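Local coordinates for Rubredoxin\:oxygen oxidoreductase (Desulfovibrio gigas, PDB 1E5D), which catalyses the four-electron reduction of one oxygen molecule to two water molecules, using a diiron centre and flavin mononucleotide, at residues Thr46-Val51 against Ser153-Glu158; Glu267-Val272 against Glu383-Met388; Val307-Pro312 against Lys353-Trp358. All coordinates share one frame; numbering follows the deposited sequence.

Contact 1 of 3, residues Thr46-Val51 against Ser153-Glu158; sequences TLFDTV and SWFADE
F48 reaches across the interior of the metallo-beta-lactamase-type domain to meet S153 and F155, joining strand 46-48 of one mixed sheet to strand 151-155 of the other. In the conformer described here, one of two modelled for F48, CB points at the opposing strand and the ring swings to the backbone N side (chi1 -61°). Farther out its two flanks part company. CD2 lies 3.8 Å from S153 OG, CE2 comes closer to the same oxygen, at 3.6 Å, and the hydroxyl sits at the ring edge, near its plane. CE1, on the other flank, is 4.1 Å from F155 CE2. At the tip, CZ packs against F155 CE2 and CZ, 3.7 Å from each, arriving at the edge of the F155 ring. The two phenyl groups come from opposite directions, their planes at 72° and their centroids 5.8 Å apart. I162 also touches both rings, while F10 makes an edge-to-face pair with F155. S153 OG is hydrogen-bonded to Q78 OE1. In this conformer the touch between the two segments is therefore largely apolar, with the buried S153 hydroxyl satisfied by Q78, a residue just past the end of strand 74-77, the neighbour of F48's own strand.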
loop_
_atom_site.group_PDB
_atom_site.type_symbol
_atom_site.label_atom_id
_atom_site.label_comp_id
_atom_site.label_asym_id
_atom_site.label_seq_id
_atom_site.Cartn_x
_atom_site.Cartn_y
_atom_site.Cartn_z
ATOM N N THR A 46 -16.501 41.010 -1.268
ATOM C CA THR A 46 -15.407 40.082 -1.035
ATOM C C THR A 46 -15.756 38.614 -1.243
ATOM O O THR A 46 -16.817 38.115 -0.879
ATOM C CB THR A 46 -14.871 40.237 0.407
ATOM O OG1 THR A 46 -14.442 41.585 0.598
ATOM C CG2 THR A 46 -13.662 39.344 0.604
ATOM N N LEU A 47 -14.794 37.933 -1.846
ATOM C CA LEU A 47 -14.804 36.500 -2.082
ATOM C C LEU A 47 -13.829 35.812 -1.137
ATOM O O LEU A 47 -12.627 36.113 -1.134
ATOM C CB LEU A 47 -14.426 36.238 -3.530
ATOM C CG LEU A 47 -14.971 34.991 -4.213
ATOM C CD1 LEU A 47 -13.806 34.167 -4.723
ATOM C CD2 LEU A 47 -15.848 34.181 -3.280
ATOM N N PHE A 48 -14.304 34.881 -0.305
ATOM C CA PHE A 48 -13.423 34.115 0.565
ATOM C C PHE A 48 -13.226 32.726 -0.046
ATOM O O PHE A 48 -14.233 32.185 -0.507
ATOM C CB PHE A 48 -13.972 33.968 1.978
ATOM C CG PHE A 48 -14.166 35.276 2.721
ATOM C CD1 PHE A 48 -15.223 36.116 2.403
ATOM C CD2 PHE A 48 -13.288 35.645 3.726
ATOM C CE1 PHE A 48 -15.387 37.309 3.085
ATOM C CE2 PHE A 48 -13.452 36.839 4.409
ATOM C CZ PHE A 48 -14.507 37.681 4.087
ATOM N N ASP A 49 -12.000 32.232 -0.024
ATOM C CA ASP A 49 -11.621 30.950 -0.602
ATOM C C ASP A 49 -11.761 31.010 -2.129
ATOM O O ASP A 49 -12.101 32.055 -2.680
ATOM C CB ASP A 49 -12.473 29.805 -0.067
ATOM C CG ASP A 49 -12.672 29.809 1.435
ATOM O OD1 ASP A 49 -11.792 30.375 2.123
ATOM O OD2 ASP A 49 -13.680 29.247 1.933
ATOM N N THR A 50 -11.529 29.889 -2.774
ATOM C CA THR A 50 -11.605 29.700 -4.251
ATOM C C THR A 50 -12.055 28.277 -4.479
ATOM O O THR A 50 -12.615 27.707 -3.514
ATOM C CB THR A 50 -10.262 30.170 -4.804
ATOM O OG1 THR A 50 -10.555 31.338 -5.606
ATOM C CG2 THR A 50 -9.495 29.242 -5.716
ATOM N N VAL A 51 -11.946 27.570 -5.586
ATOM C CA VAL A 51 -12.196 26.130 -5.633
ATOM C C VAL A 51 -11.086 25.407 -6.383
ATOM O O VAL A 51 -10.128 26.012 -6.868
ATOM C CB VAL A 51 -13.549 25.829 -6.298
ATOM C CG1 VAL A 51 -14.674 26.402 -5.452
ATOM C CG2 VAL A 51 -13.587 26.405 -7.702
ATOM N N SER A 153 -11.538 33.420 9.146
ATOM C CA SER A 153 -12.113 34.759 9.090
ATOM C C SER A 153 -13.372 34.856 9.938
ATOM O O SER A 153 -14.255 34.014 9.864
ATOM C CB SER A 153 -12.446 35.175 7.657
ATOM O OG SER A 153 -11.265 35.556 6.978
ATOM N N TRP A 154 -13.406 35.912 10.733
ATOM C CA TRP A 154 -14.480 36.110 11.689
ATOM C C TRP A 154 -15.265 37.388 11.411
ATOM O O TRP A 154 -14.693 38.473 11.307
ATOM C CB TRP A 154 -13.887 36.177 13.094
ATOM C CG TRP A 154 -14.866 36.346 14.209
ATOM C CD1 TRP A 154 -14.822 37.276 15.211
ATOM C CD2 TRP A 154 -16.042 35.557 14.441
ATOM N NE1 TRP A 154 -15.897 37.116 16.048
ATOM C CE2 TRP A 154 -16.661 36.069 15.600
ATOM C CE3 TRP A 154 -16.629 34.472 13.783
ATOM C CZ2 TRP A 154 -17.839 35.523 16.110
ATOM C CZ3 TRP A 154 -17.800 33.934 14.292
ATOM C CH2 TRP A 154 -18.395 34.462 15.448
ATOM N N PHE A 155 -16.566 37.207 11.302
ATOM C CA PHE A 155 -17.560 38.270 11.312
ATOM C C PHE A 155 -18.203 38.281 12.703
ATOM O O PHE A 155 -19.140 37.530 12.971
ATOM C CB PHE A 155 -18.595 38.080 10.207
ATOM C CG PHE A 155 -18.051 38.468 8.837
ATOM C CD1 PHE A 155 -18.104 39.776 8.389
ATOM C CD2 PHE A 155 -17.485 37.510 8.011
ATOM C CE1 PHE A 155 -17.601 40.142 7.157
ATOM C CE2 PHE A 155 -16.983 37.865 6.772
ATOM C CZ PHE A 155 -17.034 39.180 6.348
ATOM N N ALA A 156 -17.642 39.121 13.562
ATOM C CA ALA A 156 -18.062 39.207 14.957
ATOM C C ALA A 156 -19.522 39.610 15.067
ATOM O O ALA A 156 -20.305 39.041 15.829
ATOM C CB ALA A 156 -17.179 40.184 15.719
ATOM N N ASP A 157 -19.934 40.612 14.293
ATOM C CA ASP A 157 -21.349 40.989 14.400
ATOM C C ASP A 157 -22.255 39.908 13.837
ATOM O O ASP A 157 -23.194 39.485 14.512
ATOM C CB ASP A 157 -21.561 42.347 13.725
ATOM C CG ASP A 157 -20.919 43.445 14.565
ATOM O OD1 ASP A 157 -21.342 43.624 15.728
ATOM O OD2 ASP A 157 -19.990 44.105 14.052
ATOM N N GLU A 158 -21.999 39.433 12.622
ATOM C CA GLU A 158 -22.834 38.387 12.047
ATOM C C GLU A 158 -22.591 37.027 12.692
ATOM O O GLU A 158 -23.384 36.107 12.478
ATOM C CB GLU A 158 -22.595 38.281 10.539
ATOM C CG GLU A 158 -23.375 39.334 9.763
ATOM C CD GLU A 158 -22.546 40.582 9.518
ATOM O OE1 GLU A 158 -21.407 40.658 10.027
ATOM O OE2 GLU A 158 -23.054 41.480 8.812
#

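Contact 2 of 3, residues Glu267-Val272 against Glu383-Met388; sequences EKMARV and EQLKTM
E383 O, on the helix that packs against M269 and V272 through L385, is gripped twice by T387: by its backbone N at 3.0 Å and by OG1 at 3.1 Å. The two donors come from opposite faces of the carbonyl plane, OG1 standing 37° out of it, and the hydroxyl bond adds to the ordinary i to i+4 helical one on the same oxygen. This is the flavodoxin-like domain, an alpha/beta sandwich, and the contact joins helices 265-279 and 379-400, which lie side by side on its parallel sheet. L385 carries the packing from its helix. Its CG is turned to the backbone N side (chi1 -71°), which sends the branched end to the neighbouring helix, where CD1 sits 3.7 Å from M269 CB and 3.9 Å from M269 CG. The methionine chain then bends at its last torsion (chi3 68°), bringing CE back to 4.0 Å from the same L385 CD1. The methionine and leucine side chains cross at about a right angle, and V272 crosses the leucine in the same way. Beneath them, V371 touches L385 and V373 touches M269, so strand 371-374 floors the interface; Y382 also touches V272. The side-chain contacts between the two segments are apolar, closing with V272 CG1 resting 4.1 Å from L385 CB, near the root of the leucine rather than its tip.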
loop_
_atom_site.group_PDB
_atom_site.type_symbol
_atom_site.label_atom_id
_atom_site.label_comp_id
_atom_site.label_asym_id
_atom_site.label_seq_id
_atom_site.Cartn_x
_atom_site.Cartn_y
_atom_site.Cartn_z
ATOM N N GLU A 267 -4.373 -14.595 9.664
ATOM C CA GLU A 267 -5.788 -14.232 9.727
ATOM C C GLU A 267 -6.509 -14.932 10.878
ATOM O O GLU A 267 -7.274 -14.308 11.620
ATOM C CB GLU A 267 -6.491 -14.531 8.402
ATOM C CG GLU A 267 -7.873 -13.895 8.343
ATOM C CD GLU A 267 -8.792 -14.547 7.332
ATOM O OE1 GLU A 267 -8.285 -15.040 6.305
ATOM O OE2 GLU A 267 -10.019 -14.548 7.575
ATOM N N LYS A 268 -6.264 -16.223 11.041
ATOM C CA LYS A 268 -6.812 -17.035 12.120
ATOM C C LYS A 268 -6.453 -16.479 13.495
ATOM O O LYS A 268 -7.292 -16.342 14.384
ATOM C CB LYS A 268 -6.321 -18.483 11.993
ATOM C CG LYS A 268 -6.958 -19.206 10.819
ATOM C CD LYS A 268 -6.362 -20.583 10.603
ATOM C CE LYS A 268 -6.468 -21.010 9.146
ATOM N NZ LYS A 268 -6.554 -22.492 9.018
ATOM N N MET A 269 -5.175 -16.149 13.664
ATOM C CA MET A 269 -4.741 -15.458 14.872
ATOM C C MET A 269 -5.591 -14.208 15.065
ATOM O O MET A 269 -6.125 -13.962 16.145
ATOM C CB MET A 269 -3.247 -15.148 14.758
ATOM C CG MET A 269 -2.402 -16.398 14.523
ATOM S SD MET A 269 -0.665 -16.023 14.217
ATOM C CE MET A 269 -0.161 -15.406 15.815
ATOM N N ALA A 270 -5.758 -13.405 14.009
ATOM C CA ALA A 270 -6.572 -12.200 14.117
ATOM C C ALA A 270 -8.003 -12.520 14.525
ATOM O O ALA A 270 -8.583 -11.866 15.395
ATOM C CB ALA A 270 -6.580 -11.436 12.804
ATOM N N ARG A 271 -8.588 -13.538 13.893
ATOM C CA ARG A 271 -9.970 -13.882 14.242
ATOM C C ARG A 271 -10.054 -14.298 15.703
ATOM O O ARG A 271 -10.980 -13.948 16.432
ATOM C CB ARG A 271 -10.500 -14.994 13.341
ATOM C CG ARG A 271 -10.648 -14.586 11.879
ATOM C CD ARG A 271 -11.033 -15.798 11.040
ATOM N NE ARG A 271 -12.428 -16.160 11.279
ATOM C CZ ARG A 271 -13.438 -15.360 10.946
ATOM N NH1 ARG A 271 -13.211 -14.185 10.373
ATOM N NH2 ARG A 271 -14.679 -15.748 11.192
ATOM N N VAL A 272 -9.055 -15.053 16.166
ATOM C CA VAL A 272 -9.088 -15.452 17.568
ATOM C C VAL A 272 -9.009 -14.225 18.471
ATOM O O VAL A 272 -9.786 -14.093 19.415
ATOM C CB VAL A 272 -7.953 -16.422 17.930
ATOM C CG1 VAL A 272 -7.705 -16.385 19.430
ATOM C CG2 VAL A 272 -8.289 -17.832 17.464
ATOM N N GLU A 383 -4.162 -20.210 22.881
ATOM C CA GLU A 383 -4.113 -19.888 24.300
ATOM C C GLU A 383 -3.262 -18.644 24.503
ATOM O O GLU A 383 -3.621 -17.723 25.235
ATOM C CB GLU A 383 -3.546 -21.044 25.124
ATOM C CG GLU A 383 -4.586 -22.091 25.510
ATOM C CD GLU A 383 -5.938 -21.454 25.775
ATOM O OE1 GLU A 383 -6.041 -20.690 26.759
ATOM O OE2 GLU A 383 -6.877 -21.715 24.993
ATOM N N GLN A 384 -2.113 -18.632 23.820
ATOM C CA GLN A 384 -1.251 -17.452 23.931
ATOM C C GLN A 384 -1.989 -16.182 23.530
ATOM O O GLN A 384 -1.905 -15.140 24.186
ATOM C CB GLN A 384 -0.024 -17.640 23.053
ATOM C CG GLN A 384 1.062 -18.505 23.666
ATOM C CD GLN A 384 2.428 -18.000 23.217
ATOM O OE1 GLN A 384 2.810 -18.149 22.054
ATOM N NE2 GLN A 384 3.147 -17.391 24.152
ATOM N N LEU A 385 -2.738 -16.253 22.426
ATOM C CA LEU A 385 -3.376 -15.022 21.957
ATOM C C LEU A 385 -4.442 -14.536 22.924
ATOM O O LEU A 385 -4.464 -13.337 23.226
ATOM C CB LEU A 385 -3.918 -15.259 20.541
ATOM C CG LEU A 385 -2.795 -15.368 19.495
ATOM C CD1 LEU A 385 -3.200 -16.253 18.336
ATOM C CD2 LEU A 385 -2.403 -13.976 19.022
ATOM N N LYS A 386 -5.296 -15.433 23.408
ATOM C CA LYS A 386 -6.330 -15.072 24.380
ATOM C C LYS A 386 -5.706 -14.394 25.597
ATOM O O LYS A 386 -6.182 -13.412 26.163
ATOM C CB LYS A 386 -7.115 -16.306 24.800
ATOM C CG LYS A 386 -7.736 -16.222 26.181
ATOM C CD LYS A 386 -7.696 -17.567 26.895
ATOM C CE LYS A 386 -8.106 -17.443 28.356
ATOM N NZ LYS A 386 -6.937 -17.538 29.274
ATOM N N THR A 387 -4.572 -14.959 26.000
ATOM C CA THR A 387 -3.774 -14.370 27.060
ATOM C C THR A 387 -3.329 -12.972 26.651
ATOM O O THR A 387 -3.458 -12.015 27.417
ATOM C CB THR A 387 -2.533 -15.231 27.367
ATOM O OG1 THR A 387 -2.942 -16.436 28.026
ATOM C CG2 THR A 387 -1.584 -14.515 28.313
ATOM N N MET A 388 -2.812 -12.856 25.428
ATOM C CA MET A 388 -2.392 -11.547 24.924
ATOM C C MET A 388 -3.545 -10.549 24.959
ATOM O O MET A 388 -3.400 -9.440 25.475
ATOM C CB MET A 388 -1.843 -11.678 23.504
ATOM C CG MET A 388 -1.034 -10.480 23.045
ATOM S SD MET A 388 -0.822 -10.418 21.249
ATOM C CE MET A 388 0.391 -9.100 21.125
#

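Contact 3 of 3, residues Val307-Pro312 against Lys353-Trp358; sequences VIVGSP and KVLAEW. With FMN (flavin mononucleotide), chain C.
Strand 306-310 runs beneath helix 350-361, with the CA atoms of V309 and L355 7.1 Å apart, and the chain leaves the strand through S311 and P312 toward the flavin. This is the helix-on-sheet layer of a flavodoxin-like fold, with FMN bound at the C-terminal ends of the parallel strands. L355 does the touching from the helix, its two methyls dividing the work. CD2 packs on V309 CG1, the branch that lies anti to the backbone N (chi1 -164°), at 3.8 Å. CD1 bears on the strand end, 3.6 Å from both V309 O and S311 N, and reaches S311 CB more loosely. One leucine thus covers a side chain and the peptide backbone beyond it. L326 of helix 320-331 touches L355 as well, and V322 of that helix touches V309. S311 OG meets P312 O at 2.8 Å, in the carbonyl plane and on a lone pair; it is also hydrogen-bonded to L319 N, and S311 O to S351 OG. The last two bonds tie the segment after the strand to L319 and S351. P312 points its CB away from the helix, and that atom lies 3.3 Å from FMN O5', at the phosphate end of the cofactor.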
loop_
_atom_site.group_PDB
_atom_site.type_symbol
_atom_site.label_atom_id
_atom_site.label_comp_id
_atom_site.label_asym_id
_atom_site.label_seq_id
_atom_site.Cartn_x
_atom_site.Cartn_y
_atom_site.Cartn_z
ATOM N N VAL A 307 -4.624 -0.614 19.455
ATOM C CA VAL A 307 -4.397 -0.924 18.046
ATOM C C VAL A 307 -3.561 -2.191 17.965
ATOM O O VAL A 307 -2.416 -2.176 18.418
ATOM C CB VAL A 307 -3.695 0.250 17.350
ATOM C CG1 VAL A 307 -3.273 -0.079 15.936
ATOM C CG2 VAL A 307 -4.616 1.465 17.359
ATOM N N ILE A 308 -4.117 -3.267 17.430
ATOM C CA ILE A 308 -3.386 -4.521 17.271
ATOM C C ILE A 308 -3.074 -4.774 15.794
ATOM O O ILE A 308 -3.967 -4.679 14.954
ATOM C CB ILE A 308 -4.169 -5.722 17.820
ATOM C CG1 ILE A 308 -4.966 -5.417 19.088
ATOM C CG2 ILE A 308 -3.239 -6.914 18.021
ATOM C CD1 ILE A 308 -4.093 -5.074 20.273
ATOM N N VAL A 309 -1.827 -5.088 15.482
ATOM C CA VAL A 309 -1.352 -5.266 14.126
ATOM C C VAL A 309 -0.772 -6.654 13.912
ATOM O O VAL A 309 -0.006 -7.195 14.708
ATOM C CB VAL A 309 -0.247 -4.267 13.730
ATOM C CG1 VAL A 309 -0.115 -4.267 12.213
ATOM C CG2 VAL A 309 -0.535 -2.874 14.246
ATOM N N GLY A 310 -1.156 -7.252 12.789
ATOM C CA GLY A 310 -0.669 -8.598 12.510
ATOM C C GLY A 310 -0.090 -8.650 11.110
ATOM O O GLY A 310 -0.670 -8.098 10.176
ATOM N N SER A 311 1.047 -9.316 10.974
ATOM C CA SER A 311 1.588 -9.612 9.658
ATOM C C SER A 311 2.463 -10.860 9.725
ATOM O O SER A 311 3.199 -11.089 10.681
ATOM C CB SER A 311 2.400 -8.450 9.096
ATOM O OG SER A 311 3.075 -8.858 7.918
ATOM N N PRO A 312 2.375 -11.673 8.687
ATOM C CA PRO A 312 3.315 -12.791 8.589
ATOM C C PRO A 312 4.676 -12.238 8.210
ATOM O O PRO A 312 4.799 -11.096 7.776
ATOM C CB PRO A 312 2.731 -13.622 7.449
ATOM C CG PRO A 312 2.008 -12.628 6.600
ATOM C CD PRO A 312 1.433 -11.620 7.568
ATOM N N LYS A 353 8.799 -8.630 15.598
ATOM C CA LYS A 353 9.872 -7.742 16.032
ATOM C C LYS A 353 9.667 -6.357 15.431
ATOM O O LYS A 353 9.646 -5.323 16.102
ATOM C CB LYS A 353 11.214 -8.322 15.600
ATOM C CG LYS A 353 12.325 -8.186 16.622
ATOM C CD LYS A 353 12.745 -9.563 17.137
ATOM C CE LYS A 353 14.211 -9.600 17.544
ATOM N NZ LYS A 353 14.887 -10.875 17.183
ATOM N N VAL A 354 9.487 -6.358 14.106
ATOM C CA VAL A 354 9.290 -5.128 13.359
ATOM C C VAL A 354 8.007 -4.405 13.744
ATOM O O VAL A 354 8.004 -3.185 13.932
ATOM C CB VAL A 354 9.264 -5.399 11.842
ATOM C CG1 VAL A 354 8.745 -4.176 11.111
ATOM C CG2 VAL A 354 10.656 -5.771 11.352
ATOM N N LEU A 355 6.908 -5.147 13.862
ATOM C CA LEU A 355 5.657 -4.480 14.238
ATOM C C LEU A 355 5.821 -3.781 15.576
ATOM O O LEU A 355 5.407 -2.636 15.749
ATOM C CB LEU A 355 4.514 -5.496 14.260
ATOM C CG LEU A 355 4.170 -6.033 12.859
ATOM C CD1 LEU A 355 3.184 -7.183 12.935
ATOM C CD2 LEU A 355 3.641 -4.898 12.003
ATOM N N ALA A 356 6.467 -4.470 16.509
ATOM C CA ALA A 356 6.739 -3.920 17.833
ATOM C C ALA A 356 7.525 -2.622 17.728
ATOM O O ALA A 356 7.169 -1.644 18.378
ATOM C CB ALA A 356 7.480 -4.914 18.708
ATOM N N GLU A 357 8.568 -2.595 16.908
ATOM C CA GLU A 357 9.349 -1.362 16.764
ATOM C C GLU A 357 8.479 -0.217 16.256
ATOM O O GLU A 357 8.667 0.942 16.631
ATOM C CB GLU A 357 10.524 -1.580 15.816
ATOM C CG GLU A 357 11.675 -0.604 15.969
ATOM C CD GLU A 357 13.033 -1.281 15.907
ATOM O OE1 GLU A 357 13.160 -2.319 15.222
ATOM O OE2 GLU A 357 13.978 -0.769 16.547
ATOM N N TRP A 358 7.528 -0.557 15.390
ATOM C CA TRP A 358 6.631 0.445 14.826
ATOM C C TRP A 358 5.721 1.005 15.921
ATOM O O TRP A 358 5.589 2.212 16.087
ATOM C CB TRP A 358 5.760 -0.139 13.724
ATOM C CG TRP A 358 6.275 -0.176 12.332
ATOM C CD1 TRP A 358 6.889 -1.234 11.711
ATOM C CD2 TRP A 358 6.222 0.880 11.364
ATOM N NE1 TRP A 358 7.222 -0.895 10.420
ATOM C CE2 TRP A 358 6.825 0.396 10.183
ATOM C CE3 TRP A 358 5.727 2.189 11.377
ATOM C CZ2 TRP A 358 6.940 1.183 9.034
ATOM C CZ3 TRP A 358 5.844 2.965 10.241
ATOM C CH2 TRP A 358 6.449 2.460 9.080
HETATM N N1 FMN C . 9.006 -16.642 6.680
HETATM C C2 FMN C . 10.118 -16.225 7.269
HETATM O O2 FMN C . 10.491 -16.656 8.327
HETATM N N3 FMN C . 10.939 -15.224 6.685
HETATM C C4 FMN C . 10.826 -14.930 5.338
HETATM O O4 FMN C . 11.533 -14.045 4.894
HETATM C C4A FMN C . 9.632 -15.425 4.668
HETATM N N5 FMN C . 9.243 -14.897 3.485
HETATM C C5A FMN C . 8.313 -15.622 2.779
HETATM C C6 FMN C . 7.980 -15.168 1.477
HETATM C C7 FMN C . 6.891 -15.669 0.806
HETATM C C7M FMN C . 6.392 -14.968 -0.429
HETATM C C8 FMN C . 6.039 -16.650 1.448
HETATM C C8M FMN C . 4.979 -17.371 0.647
HETATM C C9 FMN C . 6.478 -17.243 2.642
HETATM C C9A FMN C . 7.469 -16.595 3.383
HETATM N N10 FMN C . 7.719 -16.872 4.763
HETATM C C10 FMN C . 8.789 -16.377 5.374
HETATM C "C1'" FMN C . 6.888 -17.922 5.397
HETATM C "C2'" FMN C . 5.548 -17.333 5.910
HETATM O "O2'" FMN C . 5.798 -16.330 6.887
HETATM C "C3'" FMN C . 4.807 -18.505 6.533
HETATM O "O3'" FMN C . 4.251 -19.245 5.449
HETATM C "C4'" FMN C . 3.669 -18.023 7.438
HETATM O "O4'" FMN C . 2.971 -19.153 7.984
HETATM C "C5'" FMN C . 2.753 -17.169 6.590
HETATM O "O5'" FMN C . 1.555 -16.671 7.476
HETATM P P FMN C . 0.206 -16.329 6.855
HETATM O O1P FMN C . -0.497 -15.412 7.858
HETATM O O2P FMN C . 0.329 -15.823 5.563
HETATM O O3P FMN C . -0.585 -17.549 6.722
#

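How the contacts relate
Contact 1 comes first along the chain, closing before contacts 2 and 3 open, and lies in the beta-lactamase-type part of the fold. Its centre is 53 Å from that of contact 2 and 46 Å from that of contact 3, on the opposite side of the chain's centre. Contacts 2 and 3 share the flavodoxin domain, their centres 14 Å apart and their nearest atoms about 5 Å apart without touching. Contact 3 is nested inside the loop closed by contact 2, and both pack helices against or beside the five-stranded parallel sheet containing strands 306-310 and 371-374. One core carries the diiron centre and the other holds FMN; an FMN also lies against residues of the diiron domain, consistent with electron transfer from flavin to iron.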